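PDB 5IBZ: cyclase from Uncultured organism, which probably acts as an arylformamidase-like amide hydrolase of the putative cyclase family, and binds acetylphosphate. Local coordinates for residues F53-P58 with E281-E286; L206-Y211 with A246-A251. All blocks are in the same frame, centred on the assembly; numbering follows the deposited sequence.

Contact 1: F53-P58 with E281-E286; sequences FSLAIP and EIWWLE. With UVW (acetylphosphate), chain F.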
ATOM      1  N   PHE B  53      24.798   5.797  17.735  1.00  9.26           N
ATOM      2  CA  PHE B  53      24.873   5.513  16.306  1.00  7.65           C
ATOM      3  C   PHE B  53      23.624   4.780  15.844  1.00  7.45           C
ATOM      4  O   PHE B  53      23.261   3.765  16.410  1.00 11.16           O
ATOM      5  CB  PHE B  53      26.109   4.664  15.988  1.00  7.94           C
ATOM      6  CG  PHE B  53      27.383   5.312  16.414  1.00  9.67           C
ATOM      7  CD1 PHE B  53      28.023   6.170  15.569  1.00 12.86           C
ATOM      8  CD2 PHE B  53      27.899   5.104  17.677  1.00 10.93           C
ATOM      9  CE1 PHE B  53      29.190   6.796  15.955  1.00 16.39           C
ATOM     10  CE2 PHE B  53      29.079   5.740  18.054  1.00 13.48           C
ATOM     11  CZ  PHE B  53      29.695   6.576  17.197  1.00 13.27           C
ATOM     12  N   SER B  54      22.948   5.313  14.830  1.00  8.29           N
ATOM     13  CA  SER B  54      21.879   4.582  14.163  1.00  7.95           C
ATOM     14  C   SER B  54      22.468   3.580  13.192  1.00  7.12           C
ATOM     15  O   SER B  54      23.274   3.962  12.344  1.00  9.47           O
ATOM     16  CB  SER B  54      20.966   5.524  13.405  1.00  8.60           C
ATOM     17  OG  SER B  54      20.162   4.804  12.495  1.00  9.07           O
ATOM     18  N   LEU B  55      22.031   2.329  13.286  1.00  7.49           N
ATOM     19  CA  LEU B  55      22.537   1.279  12.417  1.00  7.58           C
ATOM     20  C   LEU B  55      21.521   0.932  11.335  1.00  8.43           C
ATOM     21  O   LEU B  55      21.518  -0.181  10.810  1.00  8.39           O
ATOM     22  CB  LEU B  55      22.898   0.024  13.239  1.00  7.60           C
ATOM     23  CG  LEU B  55      23.708   0.318  14.511  1.00  8.63           C
ATOM     24  CD1 LEU B  55      24.046  -0.998  15.208  1.00  9.07           C
ATOM     25  CD2 LEU B  55      24.987   1.066  14.208  1.00  7.67           C
ATOM     26  N   ALA B  56      20.668   1.887  11.001  1.00  9.29           N
ATOM     27  CA  ALA B  56      19.686   1.700   9.938  1.00  8.68           C
ATOM     28  C   ALA B  56      20.087   2.356   8.626  1.00 10.15           C
ATOM     29  O   ALA B  56      20.731   3.407   8.608  1.00  9.33           O
ATOM     30  CB  ALA B  56      18.337   2.245  10.378  1.00  8.36           C
ATOM     31  N   ILE B  57      19.656   1.748   7.535  1.00  7.21           N
ATOM     32  CA  ILE B  57      19.630   2.447   6.247  1.00  7.45           C
ATOM     33  C   ILE B  57      18.347   3.275   6.168  1.00  7.97           C
ATOM     34  O   ILE B  57      17.368   3.010   6.874  1.00  8.82           O
ATOM     35  CB  ILE B  57      19.713   1.492   5.045  1.00  7.78           C
ATOM     36  CG1 ILE B  57      18.550   0.498   4.995  1.00  9.43           C
ATOM     37  CG2 ILE B  57      21.036   0.770   5.048  1.00  9.80           C
ATOM     38  CD1 ILE B  57      18.318  -0.072   3.586  1.00  8.77           C
ATOM     39  N   PRO B  58      18.342   4.280   5.294  1.00  7.57           N
ATOM     40  CA  PRO B  58      17.095   5.038   5.152  1.00  8.40           C
ATOM     41  C   PRO B  58      15.983   4.196   4.563  1.00  7.26           C
ATOM     42  O   PRO B  58      16.227   3.426   3.606  1.00  9.08           O
ATOM     43  CB  PRO B  58      17.476   6.192   4.217  1.00 11.20           C
ATOM     44  CG  PRO B  58      18.729   5.766   3.543  1.00 14.74           C
ATOM     45  CD  PRO B  58      19.439   4.836   4.502  1.00  8.96           C
ATOM     46  N   GLU B 281      19.233  -8.154   9.123  1.00  7.16           N
ATOM     47  CA  GLU B 281      19.772  -7.922   7.788  1.00  7.47           C
ATOM     48  C   GLU B 281      19.664  -6.469   7.390  1.00  8.35           C
ATOM     49  O   GLU B 281      18.771  -5.750   7.853  1.00  8.16           O
ATOM     50  CB  GLU B 281      19.049  -8.788   6.747  1.00  8.81           C
ATOM     51  CG  GLU B 281      19.315 -10.275   6.959  1.00 10.44           C
ATOM     52  CD  GLU B 281      18.387 -11.195   6.193  1.00 13.30           C
ATOM     53  OE1 GLU B 281      17.309 -10.762   5.747  1.00 15.82           O
ATOM     54  OE2 GLU B 281      18.784 -12.365   6.029  1.00 13.57           O
ATOM     55  N   ILE B 282      20.550  -6.070   6.493  1.00  7.40           N
ATOM     56  CA  ILE B 282      20.621  -4.711   5.927  1.00  9.19           C
ATOM     57  C   ILE B 282      20.820  -3.639   7.012  1.00  7.64           C
ATOM     58  O   ILE B 282      20.322  -2.510   6.943  1.00  7.82           O
ATOM     59  CB  ILE B 282      19.371  -4.344   5.056  1.00  7.76           C
ATOM     60  CG1 ILE B 282      18.784  -5.590   4.362  1.00  8.87           C
ATOM     61  CG2 ILE B 282      19.808  -3.303   4.035  1.00  9.03           C
ATOM     62  CD1 ILE B 282      17.673  -5.292   3.357  1.00 10.19           C
ATOM     63  N   TRP B 283      21.621  -3.971   8.011  1.00  8.04           N
ATOM     64  CA  TRP B 283      22.052  -2.965   8.971  1.00  8.95           C
ATOM     65  C   TRP B 283      23.172  -2.122   8.354  1.00  7.84           C
ATOM     66  O   TRP B 283      23.807  -2.535   7.377  1.00  9.14           O
ATOM     67  CB  TRP B 283      22.516  -3.633  10.284  1.00  8.83           C
ATOM     68  CG  TRP B 283      21.421  -4.314  11.080  1.00  7.09           C
ATOM     69  CD1 TRP B 283      20.320  -4.952  10.592  1.00  8.10           C
ATOM     70  CD2 TRP B 283      21.344  -4.426  12.508  1.00  6.53           C
ATOM     71  NE1 TRP B 283      19.558  -5.460  11.626  1.00  7.75           N
ATOM     72  CE2 TRP B 283      20.166  -5.145  12.812  1.00  7.84           C
ATOM     73  CE3 TRP B 283      22.149  -3.973  13.559  1.00  6.59           C
ATOM     74  CZ2 TRP B 283      19.794  -5.441  14.116  1.00  7.42           C
ATOM     75  CZ3 TRP B 283      21.774  -4.269  14.857  1.00  6.84           C
ATOM     76  CH2 TRP B 283      20.613  -4.988  15.124  1.00  6.47           C
ATOM     77  N   TRP B 284      23.393  -0.927   8.905  1.00  8.44           N
ATOM     78  CA  TRP B 284      24.396   0.013   8.412  1.00  7.22           C
ATOM     79  C   TRP B 284      25.435   0.213   9.489  1.00  8.09           C
ATOM     80  O   TRP B 284      25.137   0.763  10.554  1.00  7.76           O
ATOM     81  CB  TRP B 284      23.769   1.362   8.040  1.00  8.09           C
ATOM     82  CG  TRP B 284      24.795   2.309   7.487  1.00 10.46           C
ATOM     83  CD1 TRP B 284      25.478   3.275   8.171  1.00 12.68           C
ATOM     84  CD2 TRP B 284      25.272   2.354   6.137  1.00 10.42           C
ATOM     85  NE1 TRP B 284      26.358   3.917   7.328  1.00 13.83           N
ATOM     86  CE2 TRP B 284      26.248   3.371   6.075  1.00 11.50           C
ATOM     87  CE3 TRP B 284      24.977   1.625   4.971  1.00 10.84           C
ATOM     88  CZ2 TRP B 284      26.911   3.694   4.886  1.00 15.13           C
ATOM     89  CZ3 TRP B 284      25.637   1.947   3.800  1.00 13.59           C
ATOM     90  CH2 TRP B 284      26.599   2.967   3.770  1.00 13.94           C
ATOM     91  N   LEU B 285      26.659  -0.246   9.225  1.00  8.76           N
ATOM     92  CA  LEU B 285      27.663  -0.349  10.272  1.00  8.80           C
ATOM     93  C   LEU B 285      28.907   0.500  10.054  1.00  9.32           C
ATOM     94  O   LEU B 285      29.831   0.455  10.863  1.00  9.83           O
ATOM     95  CB  LEU B 285      28.068  -1.823  10.413  1.00  9.54           C
ATOM     96  CG  LEU B 285      26.901  -2.758  10.763  1.00 10.61           C
ATOM     97  CD1 LEU B 285      27.369  -4.198  10.864  1.00 10.43           C
ATOM     98  CD2 LEU B 285      26.205  -2.332  12.045  1.00  9.68           C
ATOM     99  N   GLU B 286      28.948   1.256   8.958  1.00  8.85           N
ATOM    100  CA  GLU B 286      30.165   1.975   8.594  1.00  9.59           C
ATOM    101  C   GLU B 286      30.614   2.975   9.656  1.00  9.21           C
ATOM    102  O   GLU B 286      31.811   3.062   9.975  1.00 10.48           O
ATOM    103  CB  GLU B 286      29.979   2.709   7.260  1.00 11.48           C
ATOM    104  CG  GLU B 286      31.332   3.228   6.724  1.00 12.69           C
ATOM    105  CD  GLU B 286      31.264   3.875   5.351  1.00 26.68           C
ATOM    106  OE1 GLU B 286      30.401   3.503   4.542  1.00 24.29           O
ATOM    107  OE2 GLU B 286      32.105   4.755   5.073  1.00 35.50           O
TER
HETATM  108  C1  UVW F 401      16.262 -14.130   1.101  1.00 44.05           C
HETATM  109  O1  UVW F 401      15.210 -13.635   0.881  1.00 54.91           O
HETATM  110  C1M UVW F 401      16.997 -14.887  -0.002  1.00 43.15           C
HETATM  111  O2  UVW F 401      16.857 -14.035   2.362  1.00 27.99           O
HETATM  112  P   UVW F 401      16.107 -13.379   3.670  1.00 20.73           P
HETATM  113  O1P UVW F 401      14.701 -13.911   3.815  1.00 22.07           O
HETATM  114  O2P UVW F 401      16.952 -13.764   4.862  1.00 26.99           O
HETATM  115  O3P UVW F 401      16.040 -11.876   3.575  1.00 27.93           O
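L55 lays its CD1 methyl against the benzo side of the W283 indole, 3.9 Å from CE3, approaching the ring obliquely. In the cyclase fold this joins two loops that follow strands of the mixed sheet: the chain leaving an edge strand, 52-54, meets the link between strand 278-281 and helix 286-295. In L55 chi1 sets CG beside the backbone N, and the nearly anti chi2 (-178°) then extends CD1 to the indole. The same CD1 also reaches CD2 of L285, 4.1 Å away. Rotation of the W283 indole is further fixed from outside, by NE1 bonded to the carbonyl of Q113 and by an edge-to-face stack with W114. I57 carries the other end of the contact: its CD1 packs 3.6 Å from CG2 of I282, while its CG2 meets CE3 of W284 at 4.0 Å, the side chains of I57 and W284 crossing at about a right angle. The W284 indole is tethered through NE1 to E287.

E281, at the end of its strand, turns from this packing to the ligand, its OE2 2.6 Å from O2P of acetylphosphate and its OE1 2.8 Å from O3P. H119, H268 and R69 bind the same ligand. An alanine at E281 would probably leave these two phosphate oxygens without their carboxylate partners and the phosphate freer to shift.

Between the backbones a single hydrogen bond joins the segments: W284 N donates to L55 O over 2.8 Å, nearly straight at 165°, with the nitrogen standing above the carbonyl plane, 55° out of it.

Contact 2: L206-Y211 with A246-A251; sequences LVESWY and AADNIA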
ATOM      1  N   LEU B 206      29.046  -5.060   2.659  1.00  9.53           N
ATOM      2  CA  LEU B 206      28.342  -5.223   1.388  1.00 10.71           C
ATOM      3  C   LEU B 206      27.405  -4.043   1.081  1.00 10.62           C
ATOM      4  O   LEU B 206      27.412  -3.521  -0.050  1.00 11.78           O
ATOM      5  CB  LEU B 206      27.572  -6.548   1.362  1.00  9.96           C
ATOM      6  CG  LEU B 206      26.883  -6.856   0.026  1.00 12.34           C
ATOM      7  CD1 LEU B 206      27.897  -7.039  -1.086  1.00 15.48           C
ATOM      8  CD2 LEU B 206      25.940  -8.067   0.102  1.00 15.83           C
ATOM      9  N   VAL B 207      26.619  -3.598   2.063  1.00 10.63           N
ATOM     10  CA  VAL B 207      25.659  -2.527   1.824  1.00 13.57           C
ATOM     11  C   VAL B 207      26.364  -1.195   1.489  1.00 13.10           C
ATOM     12  O   VAL B 207      25.766  -0.303   0.863  1.00 11.95           O
ATOM     13  CB  VAL B 207      24.704  -2.349   3.039  1.00 13.76           C
ATOM     14  CG1 VAL B 207      25.451  -1.834   4.242  1.00 13.48           C
ATOM     15  CG2 VAL B 207      23.549  -1.450   2.700  1.00 19.03           C
ATOM     16  N   GLU B 208      27.646  -1.082   1.829  1.00 13.90           N
ATOM     17  CA  GLU B 208      28.401   0.151   1.573  1.00  9.24           C
ATOM     18  C   GLU B 208      28.727   0.324   0.095  1.00 14.97           C
ATOM     19  O   GLU B 208      29.225   1.384  -0.320  1.00 21.03           O
ATOM     20  CB  GLU B 208      29.688   0.166   2.405  1.00 12.79           C
ATOM     21  CG  GLU B 208      29.412   0.179   3.901  1.00 12.16           C
ATOM     22  CD  GLU B 208      30.650  -0.060   4.784  1.00 15.71           C
ATOM     23  OE1 GLU B 208      31.793   0.046   4.280  1.00 16.13           O
ATOM     24  OE2 GLU B 208      30.448  -0.327   5.989  1.00 13.60           O
ATOM     25  N   SER B 209      28.453  -0.712  -0.689  1.00 11.74           N
ATOM     26  CA  SER B 209      28.696  -0.667  -2.127  1.00 15.93           C
ATOM     27  C   SER B 209      27.430  -0.418  -2.950  1.00 13.84           C
ATOM     28  O   SER B 209      27.515  -0.209  -4.152  1.00 15.52           O
ATOM     29  CB  SER B 209      29.362  -1.972  -2.595  1.00 16.03           C
ATOM     30  OG  SER B 209      28.478  -3.099  -2.575  1.00 18.64           O
ATOM     31  N   TRP B 210      26.267  -0.401  -2.313  1.00 11.32           N
ATOM     32  CA  TRP B 210      25.004  -0.375  -3.053  1.00  9.78           C
ATOM     33  C   TRP B 210      24.643   0.984  -3.646  1.00 10.95           C
ATOM     34  O   TRP B 210      24.222   1.086  -4.806  1.00 10.48           O
ATOM     35  CB  TRP B 210      23.866  -0.828  -2.129  1.00 10.53           C
ATOM     36  CG  TRP B 210      22.494  -0.527  -2.666  1.00 10.47           C
ATOM     37  CD1 TRP B 210      21.711   0.562  -2.386  1.00  9.02           C
ATOM     38  CD2 TRP B 210      21.744  -1.328  -3.580  1.00 11.53           C
ATOM     39  NE1 TRP B 210      20.529   0.482  -3.068  1.00 10.90           N
ATOM     40  CE2 TRP B 210      20.520  -0.672  -3.803  1.00 10.27           C
ATOM     41  CE3 TRP B 210      21.991  -2.537  -4.232  1.00 10.73           C
ATOM     42  CZ2 TRP B 210      19.554  -1.178  -4.656  1.00 11.44           C
ATOM     43  CZ3 TRP B 210      21.033  -3.037  -5.069  1.00 10.45           C
ATOM     44  CH2 TRP B 210      19.824  -2.359  -5.272  1.00 11.93           C
ATOM     45  N   TYR B 211      24.757   2.033  -2.845  1.00 10.94           N
ATOM     46  CA  TYR B 211      24.102   3.298  -3.199  1.00  9.88           C
ATOM     47  C   TYR B 211      24.719   4.017  -4.402  1.00 12.39           C
ATOM     48  O   TYR B 211      24.008   4.730  -5.117  1.00 16.57           O
ATOM     49  CB  TYR B 211      24.065   4.190  -1.961  1.00 11.27           C
ATOM     50  CG  TYR B 211      23.018   3.712  -0.985  1.00 11.65           C
ATOM     51  CD1 TYR B 211      21.682   4.032  -1.173  1.00 13.78           C
ATOM     52  CD2 TYR B 211      23.352   2.881   0.077  1.00 13.15           C
ATOM     53  CE1 TYR B 211      20.706   3.579  -0.302  1.00 13.16           C
ATOM     54  CE2 TYR B 211      22.372   2.415   0.959  1.00 12.26           C
ATOM     55  CZ  TYR B 211      21.053   2.777   0.758  1.00 12.32           C
ATOM     56  OH  TYR B 211      20.051   2.326   1.615  1.00 12.26           O
ATOM     57  N   ALA B 246      23.159 -10.127  13.423  1.00  7.26           N
ATOM     58  CA  ALA B 246      22.790  -9.181  12.387  1.00  6.77           C
ATOM     59  C   ALA B 246      23.994  -8.848  11.542  1.00  7.01           C
ATOM     60  O   ALA B 246      25.122  -8.932  12.013  1.00  8.58           O
ATOM     61  CB  ALA B 246      22.229  -7.942  12.982  1.00  9.48           C
ATOM     62  N   ALA B 247      23.741  -8.401  10.312  1.00  8.76           N
ATOM     63  CA  ALA B 247      24.819  -8.002   9.415  1.00  7.63           C
ATOM     64  C   ALA B 247      24.398  -6.892   8.457  1.00  7.08           C
ATOM     65  O   ALA B 247      23.202  -6.592   8.293  1.00  8.38           O
ATOM     66  CB  ALA B 247      25.328  -9.205   8.612  1.00  8.44           C
ATOM     67  N   ASP B 248      25.412  -6.268   7.867  1.00  7.24           N
ATOM     68  CA  ASP B 248      25.234  -5.244   6.849  1.00  8.14           C
ATOM     69  C   ASP B 248      25.284  -5.841   5.432  1.00 10.21           C
ATOM     70  O   ASP B 248      25.760  -5.208   4.483  1.00 10.07           O
ATOM     71  CB  ASP B 248      26.303  -4.172   7.007  1.00  8.57           C
ATOM     72  CG  ASP B 248      27.684  -4.703   6.746  1.00 10.61           C
ATOM     73  OD1 ASP B 248      27.803  -5.950   6.690  1.00  8.84           O
ATOM     74  OD2 ASP B 248      28.641  -3.888   6.599  1.00  9.97           O
ATOM     75  N   ASN B 249      24.784  -7.061   5.286  1.00  7.98           N
ATOM     76  CA  ASN B 249      24.516  -7.617   3.959  1.00  8.00           C
ATOM     77  C   ASN B 249      23.007  -7.847   3.855  1.00  9.73           C
ATOM     78  O   ASN B 249      22.236  -7.340   4.696  1.00 11.48           O
ATOM     79  CB  ASN B 249      25.339  -8.882   3.695  1.00  8.17           C
ATOM     80  CG  ASN B 249      25.071  -9.981   4.691  1.00  8.05           C
ATOM     81  OD1 ASN B 249      24.109  -9.916   5.456  1.00  9.20           O
ATOM     82  ND2 ASN B 249      25.917 -11.023   4.670  1.00  8.20           N
ATOM     83  N   ILE B 250      22.548  -8.569   2.838  1.00  8.12           N
ATOM     84  CA  ILE B 250      21.117  -8.691   2.597  1.00  8.63           C
ATOM     85  C   ILE B 250      20.571 -10.022   3.118  1.00 11.86           C
ATOM     86  O   ILE B 250      19.421 -10.100   3.551  1.00 11.33           O
ATOM     87  CB  ILE B 250      20.765  -8.568   1.088  1.00 12.62           C
ATOM     88  CG1 ILE B 250      21.557  -7.439   0.424  1.00 10.53           C
ATOM     89  CG2 ILE B 250      19.283  -8.358   0.928  1.00 13.68           C
ATOM     90  CD1 ILE B 250      21.411  -6.062   1.052  1.00 13.63           C
ATOM     91  N   ALA B 251      21.401 -11.063   3.106  1.00 10.65           N
ATOM     92  CA  ALA B 251      20.945 -12.411   3.447  1.00 11.96           C
ATOM     93  C   ALA B 251      21.604 -13.052   4.673  1.00 12.52           C
ATOM     94  O   ALA B 251      21.341 -14.219   4.952  1.00 11.02           O
ATOM     95  CB  ALA B 251      21.161 -13.312   2.258  1.00 14.08           C
TER
HETATM   96  O   HOH W   1      28.024  -1.294   6.950  1.00 11.10           O
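V207 and D248 meet through both backbone and side chain, where the 3-10 turn 206-209 after strand 199-203 packs on the chain leaving strand 244-247, its parallel neighbour in the sheet. The one direct hydrogen bond between the segments runs from V207 N to D248 O, 3.0 Å long, with the donor nearly in line with the C=O bond (174°). Within the turn, L206 O accepts from both the backbone N and the hydroxyl of S209, the latter at 2.8 Å, which ties the turn to its own first residue.

Apolar contacts flank the backbone bond. V207 CG1, set between the backbone N and the carbonyl carbon (chi1 67°), packs on D248 CB at 3.7 Å and also borders the accepting carbonyl. L206 reaches across obliquely with CD2, 3.7 Å from CB of N249. The side-chain amide of N249 is held elsewhere, ND2 by the carbonyl of T227 and OD1 by the backbone N of L252, while I250 lines the acetylphosphate pocket.

The polar ends meet through water. E208 OE2 and D248 OD2 stand 4.0 Å apart, their carboxylate planes turned 78° against each other, and one water donates to both, 2.7 Å from D248 OD2. E208 also forms a salt bridge with R203, and D248 accepts from the backbone nitrogens of T204 and G205. Two carboxylates this close would repel if both were charged; the shared water, the arginine and the two N-H groups probably offset that, so that both could remain ionised.

How the contacts relate
Centred about 9 Å apart, the two contacts adjoin at the ends of neighbouring strands of the same mixed sheet, in which strand 244-247 of contact 2 runs parallel beside strand 278-281, the strand that leads into contact 1. Contact 2 is nested along the chain inside the long loop that contact 1 closes. Their backbones meet directly: I282 N lies 2.8 Å from N249 O and W283 N lies 3.1 Å from A247 O, both probable hydrogen bonds, made where the chain turns off the end of strand 278-281. There the chain places E281 from contact 1 and I250 from contact 2 in one pocket, so segments distant in sequence jointly line the acetylphosphate site.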